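Local structure of abietadiene synthase, chloroplastic (Abies grandis, 3S9V) at residues E351-C354 and Q358-R361. The protein belongs to the plant terpene synthases, large, mainly helical proteins containing N-terminal and metal-binding terpene synthase family regions. Numbering follows the deposited sequence.
Sequences EFFC and QTQR
Q358 meets F353 through its backbone: its carbonyl O lies 3.3 Å from F353 CB, while its NE2 hydrogen-bonds to T201. At T359 the carbonyl O comes 3.2 Å from F353 CD1, obliquely to the ring, and methyl CG2 touches CE1 of the same ring. Q360 supplies the backbone link: C354 N donates to Q360 O at 2.9 Å, and that same oxygen sits at the edge of the F353 ring. R361 does most with its side chain. Extended from CG to NE, it runs back along 351-354 and passes F353, whose CE1 lies over one guanidinium face, 3.6 Å from R361 NE, with ring and guanidinium planes 35° apart. NH1 then serves two acceptors. R361 NH1 reaches F352 O at 3.1 Å on a bent path (140°). R361 NH1 also forms a salt bridge with E351 OE1 at 3.2 Å, which includes a hydrogen bond; E351 OE1 lies in the guanidinium plane and accepts with its anti lone pair. E351 OE2 pairs with R392 of helix 381-397, so the carboxylate joins two arginines. The geometry is that of an irregular loop whose two arms lie roughly at right angles, linking helices 320-332 and 363-373, pinned by an arginine within the helical N-terminal terpene synthase domain.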
# COMPACT_ATOMS: atom_id res chain seq x y z
N GLU A 351 -16.22 0.49 15.09
CA GLU A 351 -16.32 0.63 13.64
C GLU A 351 -15.58 1.90 13.27
O GLU A 351 -15.61 2.87 14.02
CB GLU A 351 -17.78 0.73 13.20
CG GLU A 351 -18.55 -0.56 13.33
CD GLU A 351 -17.83 -1.71 12.64
OE1 GLU A 351 -17.55 -1.59 11.43
OE2 GLU A 351 -17.55 -2.72 13.32
N PHE A 352 -14.91 1.90 12.12
CA PHE A 352 -14.18 3.08 11.69
C PHE A 352 -14.85 3.72 10.48
O PHE A 352 -15.31 3.02 9.58
CB PHE A 352 -12.73 2.74 11.35
CG PHE A 352 -11.93 2.30 12.53
CD1 PHE A 352 -12.15 1.06 13.12
CD2 PHE A 352 -10.95 3.14 13.06
CE1 PHE A 352 -11.41 0.66 14.21
CE2 PHE A 352 -10.20 2.76 14.15
CZ PHE A 352 -10.43 1.51 14.74
N PHE A 353 -14.89 5.05 10.47
CA PHE A 353 -15.50 5.80 9.39
C PHE A 353 -14.52 6.86 8.89
O PHE A 353 -13.54 7.17 9.56
CB PHE A 353 -16.81 6.41 9.89
CG PHE A 353 -17.81 5.37 10.36
CD1 PHE A 353 -18.63 4.72 9.44
CD2 PHE A 353 -17.89 5.02 11.70
CE1 PHE A 353 -19.52 3.72 9.86
CE2 PHE A 353 -18.78 4.03 12.13
CZ PHE A 353 -19.59 3.37 11.20
N CYS A 354 -14.77 7.40 7.70
CA CYS A 354 -13.87 8.37 7.09
C CYS A 354 -13.80 9.72 7.84
O CYS A 354 -12.77 10.41 7.79
CB CYS A 354 -14.26 8.59 5.62
SG CYS A 354 -12.93 9.27 4.58
N GLN A 358 -19.52 10.78 11.69
CA GLN A 358 -20.30 10.45 10.50
C GLN A 358 -20.26 8.95 10.26
O GLN A 358 -19.41 8.25 10.81
CB GLN A 358 -19.75 11.18 9.28
CG GLN A 358 -20.03 12.67 9.27
CD GLN A 358 -19.53 13.34 8.01
OE1 GLN A 358 -19.72 12.82 6.91
NE2 GLN A 358 -18.90 14.50 8.17
N THR A 359 -21.17 8.46 9.42
CA THR A 359 -21.26 7.03 9.10
C THR A 359 -20.70 6.74 7.71
O THR A 359 -20.74 5.61 7.24
CB THR A 359 -22.73 6.54 9.15
OG1 THR A 359 -23.26 6.77 10.46
CG2 THR A 359 -22.82 5.05 8.84
N GLN A 360 -20.17 7.77 7.07
CA GLN A 360 -19.64 7.62 5.72
C GLN A 360 -18.29 6.89 5.66
O GLN A 360 -17.43 7.08 6.52
CB GLN A 360 -19.50 8.99 5.06
CG GLN A 360 -19.02 8.94 3.62
CD GLN A 360 -18.54 10.29 3.14
OE1 GLN A 360 -19.25 11.29 3.25
NE2 GLN A 360 -17.33 10.32 2.59
N ARG A 361 -18.14 6.05 4.64
CA ARG A 361 -16.93 5.30 4.38
C ARG A 361 -17.14 4.49 3.11
O ARG A 361 -18.27 4.19 2.73
CB ARG A 361 -16.59 4.36 5.54
CG ARG A 361 -17.62 3.26 5.79
CD ARG A 361 -17.20 2.39 6.96
NE ARG A 361 -18.26 1.47 7.35
CZ ARG A 361 -18.16 0.61 8.36
NH1 ARG A 361 -17.05 0.55 9.07
NH2 ARG A 361 -19.18 -0.19 8.65